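Local coordinates for protein steroid delta-isomerase (Pseudomonas aeruginosa, PDB 3MSO) that probably acts as a steroid delta-isomerase or related enzyme with an NTF2-like fold, although its substrate is not established, at residues Pro6-Ala11 and Asp79-Val84; Ala38-Pro43 and Val111-Met116; Leu59-Thr64 and Glu128-Arg133; Phe69-Gln74 and Leu85-Arg90. One frame throughout, in Å; residues are numbered along the deposited sequence.

Contact 1: Pro6-Ala11 and Asp79-Val84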
loop_
_atom_site.group_PDB
_atom_site.type_symbol
_atom_site.label_atom_id
_atom_site.label_comp_id
_atom_site.label_asym_id
_atom_site.label_seq_id
_atom_site.Cartn_x
_atom_site.Cartn_y
_atom_site.Cartn_z
ATOM N N PRO B 6 -24.335 21.915 -15.323
ATOM C CA PRO B 6 -24.349 22.099 -16.790
ATOM C C PRO B 6 -23.818 20.893 -17.588
ATOM O O PRO B 6 -22.812 20.998 -18.305
ATOM C CB PRO B 6 -23.464 23.334 -16.980
ATOM C CG PRO B 6 -22.480 23.262 -15.850
ATOM C CD PRO B 6 -23.263 22.714 -14.685
ATOM N N LEU B 7 -24.496 19.744 -17.460
ATOM C CA LEU B 7 -24.131 18.491 -18.113
ATOM C C LEU B 7 -24.944 18.256 -19.349
ATOM O O LEU B 7 -26.064 18.741 -19.433
ATOM C CB LEU B 7 -24.353 17.308 -17.159
ATOM C CG LEU B 7 -23.391 17.140 -16.013
ATOM C CD1 LEU B 7 -23.766 15.924 -15.200
ATOM C CD2 LEU B 7 -21.947 16.985 -16.514
ATOM N N GLU B 8 -24.416 17.438 -20.279
ATOM C CA GLU B 8 -25.118 17.004 -21.472
ATOM C C GLU B 8 -26.331 16.188 -21.009
ATOM O O GLU B 8 -26.256 15.484 -20.001
ATOM C CB GLU B 8 -24.205 16.144 -22.347
ATOM C CG GLU B 8 -23.108 16.906 -23.077
ATOM C CD GLU B 8 -22.399 16.134 -24.177
ATOM O OE1 GLU B 8 -22.538 14.888 -24.237
ATOM O OE2 GLU B 8 -21.713 16.788 -24.996
ATOM N N ALA B 9 -27.442 16.307 -21.719
ATOM C CA ALA B 9 -28.697 15.650 -21.368
ATOM C C ALA B 9 -28.536 14.172 -21.033
ATOM O O ALA B 9 -28.984 13.734 -19.969
ATOM C CB ALA B 9 -29.744 15.865 -22.462
ATOM N N ASN B 10 -27.838 13.427 -21.899
ATOM C CA ASN B 10 -27.647 11.994 -21.739
ATOM C C ASN B 10 -26.797 11.658 -20.529
ATOM O O ASN B 10 -27.202 10.817 -19.731
ATOM C CB ASN B 10 -27.141 11.359 -23.020
ATOM C CG ASN B 10 -28.115 11.439 -24.170
ATOM O OD1 ASN B 10 -29.341 11.392 -24.008
ATOM N ND2 ASN B 10 -27.595 11.538 -25.371
ATOM N N ALA B 11 -25.677 12.375 -20.348
ATOM C CA ALA B 11 -24.765 12.278 -19.212
ATOM C C ALA B 11 -25.541 12.533 -17.912
ATOM O O ALA B 11 -25.453 11.722 -16.981
ATOM C CB ALA B 11 -23.661 13.310 -19.368
ATOM N N ASP B 79 -17.280 20.793 -20.949
ATOM C CA ASP B 79 -17.850 20.046 -22.071
ATOM C C ASP B 79 -19.125 19.239 -21.705
ATOM O O ASP B 79 -19.691 18.567 -22.574
ATOM C CB ASP B 79 -16.768 19.166 -22.729
ATOM C CG ASP B 79 -16.346 17.911 -21.994
ATOM O OD1 ASP B 79 -16.691 17.770 -20.812
ATOM O OD2 ASP B 79 -15.634 17.087 -22.595
ATOM N N GLY B 80 -19.526 19.284 -20.427
ATOM C CA GLY B 80 -20.703 18.596 -19.894
ATOM C C GLY B 80 -20.679 17.085 -20.035
ATOM O O GLY B 80 -21.729 16.437 -20.003
ATOM N N ARG B 81 -19.472 16.524 -20.161
ATOM C CA ARG B 81 -19.188 15.103 -20.361
ATOM C C ARG B 81 -18.471 14.450 -19.198
ATOM O O ARG B 81 -18.369 13.213 -19.171
ATOM C CB ARG B 81 -18.352 14.905 -21.630
ATOM C CG ARG B 81 -19.068 15.303 -22.894
ATOM C CD ARG B 81 -18.101 15.266 -24.045
ATOM N NE ARG B 81 -18.749 15.660 -25.287
ATOM C CZ ARG B 81 -19.530 14.862 -26.007
ATOM N NH1 ARG B 81 -19.781 13.621 -25.600
ATOM N NH2 ARG B 81 -20.090 15.307 -27.126
ATOM N N SER B 82 -17.943 15.262 -18.272
ATOM C CA SER B 82 -17.262 14.761 -17.089
ATOM C C SER B 82 -17.814 15.390 -15.822
ATOM O O SER B 82 -18.147 16.581 -15.781
ATOM C CB SER B 82 -15.753 14.935 -17.186
ATOM O OG SER B 82 -15.183 13.875 -17.935
ATOM N N VAL B 83 -17.906 14.558 -14.785
ATOM C CA VAL B 83 -18.408 14.915 -13.473
ATOM C C VAL B 83 -17.460 14.417 -12.385
ATOM O O VAL B 83 -16.806 13.380 -12.549
ATOM C CB VAL B 83 -19.860 14.374 -13.309
ATOM C CG1 VAL B 83 -19.909 12.886 -12.957
ATOM C CG2 VAL B 83 -20.659 15.199 -12.310
ATOM N N VAL B 84 -17.361 15.171 -11.296
ATOM C CA VAL B 84 -16.646 14.762 -10.091
ATOM C C VAL B 84 -17.677 14.783 -8.965
ATOM O O VAL B 84 -18.327 15.815 -8.727
ATOM C CB VAL B 84 -15.366 15.583 -9.763
ATOM C CG1 VAL B 84 -14.980 15.443 -8.286
ATOM C CG2 VAL B 84 -14.210 15.162 -10.659
#
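The turn of the beta hairpin made by strands 69-77 and 82-91 meets the lead-in to helix 9-23. Glu8 is the N-cap residue of that helix. Its backbone N donates to Gly80 O at 2.9 Å. The bond is almost straight (176°) and lies in the carbonyl plane, on a lone pair. Gly80 has positive phi, and its CA faces Pro6 O. An Asx turn shapes the same corner: Asp79 OD1 accepts from Arg81 N at 3.1 Å and also bonds Ser77 OG. The Glu8 side chain runs extended beyond CG, across the turn, and its carboxylate comes over one face of the Arg81 guanidinium. The two planes are 68° apart. Glu8 OE2 is 3.1 Å from Arg81 NH2, but no N-H points at it, so the attraction is one of charge alone. Arg81 NH2 has a second anion in Asp106. Leu7 CD2 lies against the Gly80 carbonyl, 3.5 Å from Gly80 O, and Leu7 CD1 makes an apolar contact with Val83 CG2 at 4.3 Å. Leu7 also packs on Ala12 and Leu15 of helix 9-23 and on Ala76 of strand 69-77. Ala11 touches Phe104, so the lead-in and first turn of the helix together lie against strands 69-77, 82-91 and 94-104.

Contact 2: Ala38-Pro43 and Val111-Met116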
loop_
_atom_site.group_PDB
_atom_site.type_symbol
_atom_site.label_atom_id
_atom_site.label_comp_id
_atom_site.label_asym_id
_atom_site.label_seq_id
_atom_site.Cartn_x
_atom_site.Cartn_y
_atom_site.Cartn_z
ATOM N N ALA B 38 -15.972 0.045 -21.028
ATOM C CA ALA B 38 -15.744 0.976 -19.918
ATOM C C ALA B 38 -14.503 0.588 -19.112
ATOM O O ALA B 38 -14.185 -0.589 -18.976
ATOM C CB ALA B 38 -16.967 1.046 -19.011
ATOM N N VAL B 39 -13.793 1.596 -18.623
ATOM C CA VAL B 39 -12.558 1.460 -17.857
ATOM C C VAL B 39 -12.723 1.965 -16.418
ATOM O O VAL B 39 -13.343 3.011 -16.185
ATOM C CB VAL B 39 -11.433 2.177 -18.631
ATOM C CG1 VAL B 39 -10.380 2.775 -17.713
ATOM C CG2 VAL B 39 -10.809 1.243 -19.659
ATOM N N PHE B 40 -12.185 1.193 -15.450
ATOM C CA PHE B 40 -12.189 1.574 -14.045
ATOM C C PHE B 40 -10.754 1.790 -13.585
ATOM O O PHE B 40 -9.918 0.889 -13.706
ATOM C CB PHE B 40 -12.916 0.554 -13.160
ATOM C CG PHE B 40 -12.909 0.914 -11.685
ATOM C CD1 PHE B 40 -13.820 1.827 -11.171
ATOM C CD2 PHE B 40 -11.995 0.330 -10.812
ATOM C CE1 PHE B 40 -13.811 2.156 -9.819
ATOM C CE2 PHE B 40 -11.977 0.682 -9.461
ATOM C CZ PHE B 40 -12.888 1.589 -8.972
ATOM N N ARG B 41 -10.475 3.001 -13.069
ATOM C CA ARG B 41 -9.156 3.390 -12.549
ATOM C C ARG B 41 -9.210 3.419 -11.033
ATOM O O ARG B 41 -9.818 4.308 -10.429
ATOM C CB ARG B 41 -8.671 4.714 -13.161
ATOM C CG ARG B 41 -8.614 4.624 -14.670
ATOM C CD ARG B 41 -8.091 5.851 -15.355
ATOM N NE ARG B 41 -8.332 5.754 -16.798
ATOM C CZ ARG B 41 -7.567 5.073 -17.645
ATOM N NH1 ARG B 41 -6.484 4.436 -17.211
ATOM N NH2 ARG B 41 -7.881 5.017 -18.934
ATOM N N SER B 42 -8.659 2.359 -10.438
ATOM C CA SER B 42 -8.642 2.109 -9.001
ATOM C C SER B 42 -7.828 3.142 -8.210
ATOM O O SER B 42 -6.748 3.538 -8.647
ATOM C CB SER B 42 -8.107 0.703 -8.723
ATOM O OG SER B 42 -8.231 0.344 -7.360
ATOM N N PRO B 43 -8.279 3.531 -6.998
ATOM C CA PRO B 43 -7.432 4.409 -6.171
ATOM C C PRO B 43 -6.177 3.675 -5.679
ATOM O O PRO B 43 -5.235 4.317 -5.230
ATOM C CB PRO B 43 -8.352 4.766 -4.995
ATOM C CG PRO B 43 -9.317 3.632 -4.901
ATOM C CD PRO B 43 -9.539 3.174 -6.299
ATOM N N VAL B 111 -17.780 5.725 -19.705
ATOM C CA VAL B 111 -16.593 5.234 -20.417
ATOM C C VAL B 111 -15.358 5.129 -19.508
ATOM O O VAL B 111 -14.540 4.228 -19.682
ATOM C CB VAL B 111 -16.292 5.973 -21.749
ATOM C CG1 VAL B 111 -17.457 5.841 -22.723
ATOM C CG2 VAL B 111 -15.933 7.453 -21.530
ATOM N N ASP B 112 -15.226 6.042 -18.551
ATOM C CA ASP B 112 -14.111 6.065 -17.619
ATOM C C ASP B 112 -14.628 6.396 -16.195
ATOM O O ASP B 112 -15.349 7.371 -15.995
ATOM C CB ASP B 112 -13.045 7.074 -18.091
ATOM C CG ASP B 112 -11.684 6.925 -17.436
ATOM O OD1 ASP B 112 -11.469 7.530 -16.364
ATOM O OD2 ASP B 112 -10.814 6.260 -18.027
ATOM N N PHE B 113 -14.282 5.555 -15.227
ATOM C CA PHE B 113 -14.676 5.751 -13.851
ATOM C C PHE B 113 -13.408 5.662 -13.031
ATOM O O PHE B 113 -12.847 4.574 -12.856
ATOM C CB PHE B 113 -15.675 4.679 -13.420
ATOM C CG PHE B 113 -16.533 5.053 -12.234
ATOM C CD1 PHE B 113 -15.960 5.317 -10.991
ATOM C CD2 PHE B 113 -17.921 5.066 -12.335
ATOM C CE1 PHE B 113 -16.753 5.630 -9.887
ATOM C CE2 PHE B 113 -18.714 5.382 -11.227
ATOM C CZ PHE B 113 -18.123 5.651 -10.008
ATOM N N GLU B 114 -12.947 6.823 -12.544
ATOM C CA GLU B 114 -11.724 6.976 -11.768
ATOM C C GLU B 114 -12.035 7.377 -10.337
ATOM O O GLU B 114 -12.732 8.363 -10.101
ATOM C CB GLU B 114 -10.844 7.998 -12.464
ATOM C CG GLU B 114 -9.456 8.158 -11.898
ATOM C CD GLU B 114 -8.567 9.067 -12.723
ATOM O OE1 GLU B 114 -9.035 9.600 -13.755
ATOM O OE2 GLU B 114 -7.399 9.258 -12.321
ATOM N N VAL B 115 -11.534 6.591 -9.377
ATOM C CA VAL B 115 -11.747 6.854 -7.947
ATOM C C VAL B 115 -10.425 7.256 -7.279
ATOM O O VAL B 115 -9.384 6.695 -7.604
ATOM C CB VAL B 115 -12.411 5.630 -7.240
ATOM C CG1 VAL B 115 -12.626 5.881 -5.745
ATOM C CG2 VAL B 115 -13.726 5.249 -7.910
HETATM N N MSE B 116 -10.472 8.251 -6.375
HETATM C CA MSE B 116 -9.336 8.679 -5.526
HETATM C C MSE B 116 -9.873 8.773 -4.088
HETATM O O MSE B 116 -11.020 9.171 -3.863
HETATM C CB MSE B 116 -8.746 10.029 -5.927
HETATM C CG MSE B 116 -8.327 10.102 -7.379
HETATM SE SE MSE B 116 -7.284 11.682 -7.720
HETATM C CE MSE B 116 -7.366 11.611 -9.659
#
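Asp112 OD2 is gripped by two N-H groups of Arg41, one strong and one weak. Arg41 NE donates at 2.8 Å to the syn lone pair of Asp112 OD2. Arg41 NH2 adds a weak bond to the same oxygen, Asp112 OD2, at 3.3 Å. The two side chains cross at about a right angle, yet the guanidinium and carboxylate planes are only 23° apart. Arg41 gets there with CG anti to the carbonyl carbon and an extended chain as far as NE. Val39 CG1, from the same strand, lies over one guanidinium face, toward its rim.

Four backbone bonds join the strands. They run from Val39 N to Val111 O, from Phe113 N to Val39 O (2.9 Å), from Arg41 N to Phe113 O, and from Val115 N to Arg41 O (3.0 Å). Glu114 lies beside Arg41 CB, and its OE2 is bound by Arg118 and Lys97 of the second subunit. Phe40 and Phe113 project from the opposite face, side by side. Phe40 CE1 meets Phe113 CD1 at 4.0 Å and Val115 CG2 at 3.6 Å, and both rings pack on Leu59 of helix 52-65. Val111 and Asp112 form a classic beta bulge opposite Arg103. The strands are parallel, the one such pair of neighbours in an otherwise antiparallel sheet, as suits the NTF2-like fold.

Contact 3: Leu59-Thr64 and Glu128-Arg133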
loop_
_atom_site.group_PDB
_atom_site.type_symbol
_atom_site.label_atom_id
_atom_site.label_comp_id
_atom_site.label_asym_id
_atom_site.label_seq_id
_atom_site.Cartn_x
_atom_site.Cartn_y
_atom_site.Cartn_z
ATOM N N LEU B 59 -17.293 -2.007 -8.936
ATOM C CA LEU B 59 -18.181 -0.957 -8.423
ATOM C C LEU B 59 -19.224 -1.497 -7.460
ATOM O O LEU B 59 -19.595 -0.789 -6.526
ATOM C CB LEU B 59 -18.816 -0.100 -9.523
ATOM C CG LEU B 59 -17.859 0.801 -10.302
ATOM C CD1 LEU B 59 -18.520 1.326 -11.568
ATOM C CD2 LEU B 59 -17.380 1.963 -9.460
ATOM N N ASN B 60 -19.629 -2.773 -7.628
ATOM C CA ASN B 60 -20.557 -3.428 -6.706
ATOM C C ASN B 60 -19.848 -3.805 -5.419
ATOM O O ASN B 60 -20.444 -3.726 -4.347
ATOM C CB ASN B 60 -21.163 -4.672 -7.326
ATOM C CG ASN B 60 -22.530 -4.437 -7.898
ATOM O OD1 ASN B 60 -22.665 -4.134 -9.088
ATOM N ND2 ASN B 60 -23.572 -4.541 -7.060
ATOM N N THR B 61 -18.576 -4.220 -5.527
ATOM C CA THR B 61 -17.746 -4.626 -4.400
ATOM C C THR B 61 -17.428 -3.428 -3.518
ATOM O O THR B 61 -17.617 -3.503 -2.300
ATOM C CB THR B 61 -16.492 -5.357 -4.897
ATOM O OG1 THR B 61 -16.892 -6.430 -5.751
ATOM C CG2 THR B 61 -15.664 -5.914 -3.750
ATOM N N VAL B 62 -16.977 -2.314 -4.144
ATOM C CA VAL B 62 -16.641 -1.048 -3.478
ATOM C C VAL B 62 -17.857 -0.564 -2.653
ATOM O O VAL B 62 -17.689 -0.094 -1.525
ATOM C CB VAL B 62 -16.100 -0.035 -4.530
ATOM C CG1 VAL B 62 -16.133 1.407 -4.034
ATOM C CG2 VAL B 62 -14.688 -0.415 -4.994
ATOM N N LEU B 63 -19.074 -0.877 -3.144
ATOM C CA LEU B 63 -20.361 -0.567 -2.519
ATOM C C LEU B 63 -20.569 -1.335 -1.223
ATOM O O LEU B 63 -21.229 -0.821 -0.320
ATOM C CB LEU B 63 -21.497 -0.846 -3.524
ATOM C CG LEU B 63 -22.933 -0.600 -3.100
ATOM C CD1 LEU B 63 -23.267 0.895 -3.078
ATOM C CD2 LEU B 63 -23.899 -1.359 -4.007
ATOM N N THR B 64 -20.013 -2.548 -1.114
ATOM C CA THR B 64 -20.168 -3.391 0.084
ATOM C C THR B 64 -19.135 -3.052 1.161
ATOM O O THR B 64 -19.247 -3.505 2.301
ATOM C CB THR B 64 -20.159 -4.899 -0.284
ATOM O OG1 THR B 64 -18.888 -5.253 -0.831
ATOM C CG2 THR B 64 -21.278 -5.282 -1.258
ATOM N N GLU B 128 -7.386 -3.038 1.652
ATOM C CA GLU B 128 -7.399 -4.229 2.503
ATOM C C GLU B 128 -8.753 -4.947 2.394
ATOM O O GLU B 128 -8.792 -6.148 2.120
ATOM C CB GLU B 128 -7.151 -3.820 3.970
ATOM C CG GLU B 128 -5.944 -4.426 4.648
ATOM C CD GLU B 128 -6.293 -5.248 5.881
ATOM O OE1 GLU B 128 -7.085 -6.215 5.766
ATOM O OE2 GLU B 128 -5.713 -4.964 6.954
ATOM N N GLU B 129 -9.854 -4.196 2.586
ATOM C CA GLU B 129 -11.230 -4.689 2.582
ATOM C C GLU B 129 -11.705 -5.136 1.211
ATOM O O GLU B 129 -12.438 -6.119 1.133
ATOM C CB GLU B 129 -12.158 -3.641 3.185
ATOM C CG GLU B 129 -13.272 -4.219 4.037
ATOM C CD GLU B 129 -12.849 -5.107 5.191
ATOM O OE1 GLU B 129 -12.026 -4.658 6.019
ATOM O OE2 GLU B 129 -13.347 -6.254 5.271
HETATM N N MSE B 130 -11.279 -4.420 0.141
HETATM C CA MSE B 130 -11.605 -4.745 -1.242
HETATM C C MSE B 130 -11.097 -6.147 -1.569
HETATM O O MSE B 130 -11.836 -6.957 -2.122
HETATM C CB MSE B 130 -10.976 -3.708 -2.186
HETATM C CG MSE B 130 -11.857 -2.494 -2.402
HETATM SE SE MSE B 130 -13.583 -2.996 -3.142
HETATM C CE MSE B 130 -12.957 -3.747 -4.860
ATOM N N GLY B 131 -9.846 -6.426 -1.185
ATOM C CA GLY B 131 -9.165 -7.705 -1.385
ATOM C C GLY B 131 -9.771 -8.834 -0.579
ATOM O O GLY B 131 -9.930 -9.951 -1.083
ATOM N N ARG B 132 -10.125 -8.531 0.680
ATOM C CA ARG B 132 -10.766 -9.445 1.627
ATOM C C ARG B 132 -12.137 -9.857 1.045
ATOM O O ARG B 132 -12.445 -11.043 1.048
ATOM C CB ARG B 132 -10.900 -8.740 3.006
ATOM C CG ARG B 132 -11.222 -9.656 4.188
ATOM C CD ARG B 132 -10.236 -9.564 5.362
ATOM N NE ARG B 132 -10.073 -10.840 6.076
ATOM N N ARG B 133 -12.929 -8.894 0.471
ATOM C CA ARG B 133 -14.244 -9.181 -0.146
ATOM C C ARG B 133 -14.096 -10.020 -1.383
ATOM O O ARG B 133 -14.846 -10.973 -1.553
ATOM C CB ARG B 133 -15.026 -7.924 -0.551
ATOM C CG ARG B 133 -15.521 -7.047 0.559
ATOM C CD ARG B 133 -16.732 -7.546 1.326
ATOM N NE ARG B 133 -17.281 -6.450 2.125
ATOM C CZ ARG B 133 -16.657 -5.878 3.154
ATOM N NH1 ARG B 133 -15.472 -6.325 3.551
ATOM N NH2 ARG B 133 -17.217 -4.862 3.796
#
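Glu128 opens the segment facing another partner: its OE2 accepts from His46 N of the third subunit. Glu129, next along, works through Arg133, one helical turn later. Glu129 OE2 accepts from Arg133 NH1 at 2.7 Å with its anti lone pair, in the guanidinium plane, and this salt bridge helps fix how that group is turned. Met130, a selenomethionine modelled in two conformers, carries the apolar part. Its CG is anti to the carbonyl carbon, and bends at chi2 (-59°) and chi3 (-63°) fold the tip over toward helix 52-65. There Met130 SE lies 3.4 Å from Val62 CG2 and 3.6 Å from Thr61 CG2. The terminal CE also rests on Thr61 CG2.

Arg133 closes the segment. Its CB packs on Thr61 CG2 at 3.8 Å, and the chain then bends at chi2 and slides past Thr64 in the opposite direction. Arg133 NH2 donates to Thr64 O at 2.9 Å, reaching it from above the carbonyl plane. The guanidinium is thus held at two nitrogens, one by each helix. Thr64 OG1 donates back to Thr61 O at 2.6 Å and also bonds Tyr137 OH. Thr61 O accepts from Thr64 N as well. Thr61 OG1 bonds Met57 O within its own helix.

The two helix segments cross at 114°, their axes 9.6 Å apart. Helix 120-138 thereby lies across helix 52-65, with Met130 also on Ile58 and Val65, and Thr61 also on Leu134.

Contact 4: Phe69-Gln74 and Leu85-Arg90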
loop_
_atom_site.group_PDB
_atom_site.type_symbol
_atom_site.label_atom_id
_atom_site.label_comp_id
_atom_site.label_asym_id
_atom_site.label_seq_id
_atom_site.Cartn_x
_atom_site.Cartn_y
_atom_site.Cartn_z
ATOM N N PHE B 69 -21.490 6.214 3.611
ATOM C CA PHE B 69 -21.211 6.836 2.329
ATOM C C PHE B 69 -22.185 7.983 2.110
ATOM O O PHE B 69 -23.398 7.801 2.253
ATOM C CB PHE B 69 -21.319 5.835 1.183
ATOM C CG PHE B 69 -20.878 6.389 -0.164
ATOM C CD1 PHE B 69 -21.762 7.106 -0.970
ATOM C CD2 PHE B 69 -19.585 6.194 -0.623
ATOM C CE1 PHE B 69 -21.347 7.620 -2.200
ATOM C CE2 PHE B 69 -19.186 6.689 -1.860
ATOM C CZ PHE B 69 -20.063 7.404 -2.634
ATOM N N ALA B 70 -21.647 9.158 1.754
ATOM C CA ALA B 70 -22.437 10.354 1.531
ATOM C C ALA B 70 -21.795 11.189 0.441
ATOM O O ALA B 70 -20.597 11.375 0.448
ATOM C CB ALA B 70 -22.532 11.155 2.825
ATOM N N TYR B 71 -22.592 11.692 -0.483
ATOM C CA TYR B 71 -22.106 12.580 -1.547
ATOM C C TYR B 71 -22.155 14.021 -1.057
ATOM O O TYR B 71 -23.001 14.364 -0.235
ATOM C CB TYR B 71 -22.938 12.430 -2.828
ATOM C CG TYR B 71 -22.506 11.270 -3.708
ATOM C CD1 TYR B 71 -21.165 11.102 -4.073
ATOM C CD2 TYR B 71 -23.436 10.372 -4.214
ATOM C CE1 TYR B 71 -20.772 10.067 -4.918
ATOM C CE2 TYR B 71 -23.054 9.341 -5.071
ATOM C CZ TYR B 71 -21.723 9.201 -5.429
ATOM O OH TYR B 71 -21.344 8.175 -6.254
ATOM N N HIS B 72 -21.206 14.836 -1.496
ATOM C CA HIS B 72 -21.144 16.237 -1.105
ATOM C C HIS B 72 -21.161 17.129 -2.343
ATOM O O HIS B 72 -22.199 17.176 -2.995
ATOM C CB HIS B 72 -19.984 16.473 -0.141
ATOM C CG HIS B 72 -20.152 15.668 1.109
ATOM N ND1 HIS B 72 -21.170 15.939 2.004
ATOM C CD2 HIS B 72 -19.478 14.578 1.534
ATOM C CE1 HIS B 72 -21.063 15.030 2.954
ATOM N NE2 HIS B 72 -20.063 14.192 2.714
ATOM N N ARG B 73 -20.044 17.759 -2.716
ATOM C CA ARG B 73 -19.971 18.601 -3.907
ATOM C C ARG B 73 -20.004 17.788 -5.182
ATOM O O ARG B 73 -19.463 16.674 -5.254
ATOM C CB ARG B 73 -18.688 19.470 -3.910
ATOM C CG ARG B 73 -18.736 20.649 -2.947
ATOM C CD ARG B 73 -17.409 21.360 -2.893
ATOM N NE ARG B 73 -16.388 20.553 -2.218
ATOM C CZ ARG B 73 -15.171 20.994 -1.936
ATOM N NH1 ARG B 73 -14.814 22.232 -2.256
ATOM N NH2 ARG B 73 -14.305 20.210 -1.315
ATOM N N GLN B 74 -20.630 18.366 -6.204
ATOM C CA GLN B 74 -20.726 17.785 -7.537
ATOM C C GLN B 74 -20.278 18.866 -8.497
ATOM O O GLN B 74 -20.808 19.981 -8.490
ATOM C CB GLN B 74 -22.155 17.305 -7.838
ATOM C CG GLN B 74 -22.585 16.226 -6.859
ATOM C CD GLN B 74 -23.855 15.537 -7.207
ATOM O OE1 GLN B 74 -24.288 15.530 -8.357
ATOM N NE2 GLN B 74 -24.453 14.915 -6.210
ATOM N N LEU B 85 -17.871 13.614 -8.339
ATOM C CA LEU B 85 -18.787 13.446 -7.208
ATOM C C LEU B 85 -17.947 13.235 -5.964
ATOM O O LEU B 85 -17.329 12.173 -5.809
ATOM C CB LEU B 85 -19.772 12.265 -7.415
ATOM C CG LEU B 85 -20.465 12.175 -8.773
ATOM C CD1 LEU B 85 -21.194 10.867 -8.918
ATOM C CD2 LEU B 85 -21.372 13.391 -9.019
ATOM N N GLU B 86 -17.849 14.286 -5.133
ATOM C CA GLU B 86 -17.097 14.282 -3.876
ATOM C C GLU B 86 -17.900 13.488 -2.851
ATOM O O GLU B 86 -19.119 13.694 -2.740
ATOM C CB GLU B 86 -16.886 15.728 -3.375
ATOM C CG GLU B 86 -16.298 15.821 -1.979
ATOM C CD GLU B 86 -16.338 17.185 -1.336
ATOM O OE1 GLU B 86 -17.382 17.868 -1.417
ATOM O OE2 GLU B 86 -15.328 17.550 -0.701
ATOM N N PHE B 87 -17.228 12.602 -2.088
ATOM C CA PHE B 87 -17.888 11.831 -1.048
ATOM C C PHE B 87 -17.074 11.705 0.225
ATOM O O PHE B 87 -15.839 11.835 0.215
ATOM C CB PHE B 87 -18.317 10.425 -1.559
ATOM C CG PHE B 87 -17.193 9.472 -1.932
ATOM C CD1 PHE B 87 -16.542 8.715 -0.958
ATOM C CD2 PHE B 87 -16.807 9.311 -3.261
ATOM C CE1 PHE B 87 -15.512 7.836 -1.301
ATOM C CE2 PHE B 87 -15.763 8.430 -3.602
ATOM C CZ PHE B 87 -15.113 7.720 -2.616
ATOM N N SER B 88 -17.779 11.381 1.316
ATOM C CA SER B 88 -17.242 11.013 2.618
ATOM C C SER B 88 -17.726 9.590 2.836
ATOM O O SER B 88 -18.761 9.205 2.303
ATOM C CB SER B 88 -17.777 11.922 3.710
ATOM O OG SER B 88 -19.194 11.963 3.691
ATOM N N ALA B 89 -16.957 8.789 3.570
ATOM C CA ALA B 89 -17.258 7.384 3.882
ATOM C C ALA B 89 -16.356 6.949 5.041
ATOM O O ALA B 89 -15.527 7.739 5.516
ATOM C CB ALA B 89 -17.008 6.497 2.648
ATOM N N ARG B 90 -16.543 5.713 5.525
ATOM C CA ARG B 90 -15.687 5.119 6.545
ATOM C C ARG B 90 -15.481 3.631 6.294
ATOM O O ARG B 90 -16.319 2.991 5.668
ATOM C CB ARG B 90 -16.071 5.479 8.007
ATOM C CG ARG B 90 -17.405 4.948 8.512
ATOM C CD ARG B 90 -17.434 4.827 10.034
ATOM N NE ARG B 90 -18.287 3.721 10.477
#
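In the beta hairpin of strands 69-77 and 82-91 the Phe87 ring has Phe69 CE2 over one face, 3.4 Å from Phe87 CG. The two rings form an offset stack, with centroids 4.7 Å apart and planes at 29°. Phe69 CE1 lies over the centre of one face of the Tyr71 ring, whose edge meets Glu86 O. Tyr71 CE1 also rests on Leu85 CB at 3.5 Å. The His72 ring presents its edge to Ser88, and His72 NE2 and Ser88 OG share a hydrogen bond of 2.6 Å.

Strand 69-77 is one of the two outermost strands of the sheet within this chain. Ala70 and Ser88 are a hydrogen-bonded pair, linked by bonds from each N to the other O. Tyr71 and Phe87 are a non-hydrogen-bonded pair, as are Gln74 and Leu85. Between them the register slips by one residue in a beta bulge, and His72 and Arg73 both turn to Glu86. His72 N donates to Glu86 O at 2.7 Å, while Glu86 N donates to Arg73 O.

Tyr71, Phe69 and Leu85 lie against helix 9-23. Tyr71 OH bonds Asp100 and Trp18 NE1. Arg73 and Glu86 sit beside the second subunit, where Arg73 NH1 bonds Ser82 OG of the second subunit. Glu86 OE2 has a further salt bridge to Lys97 of its own chain.

Arg73 grips the Glu86 carboxylate side-on, with the two planes 44° apart. Arg73 NH2 donates to Glu86 OE2 at 2.9 Å. Glu86 OE1 takes two bonds, from Arg73 NE at 3.0 Å and from Arg73 N on its anti lone pair.

Overall arrangement
Contacts 1, 2 and 4 all reach one mixed sheet. Contacts 1 and 4 share strand 82-91 and touch where Val84 meets Gln74, though their centres are about 18 Å apart. Contact 2 lies deepest, about 7 Å from the chain centre, and pairs strands 38-41 and 110-118. Contact 3 is about 15 Å from it, centre to centre, and joins two helices; Leu59 packs on Phe40 and Phe113 of contact 2. Contacts 1 and 3 are on opposite sides of the chain's centre, with centres about 28 Å apart. Along the chain contacts 1, 2 and 3 interleave, while hairpin contact 4 is nested inside contacts 2 and 3. One sheet thus carries three contacts and also lies at the interface with the second subunit.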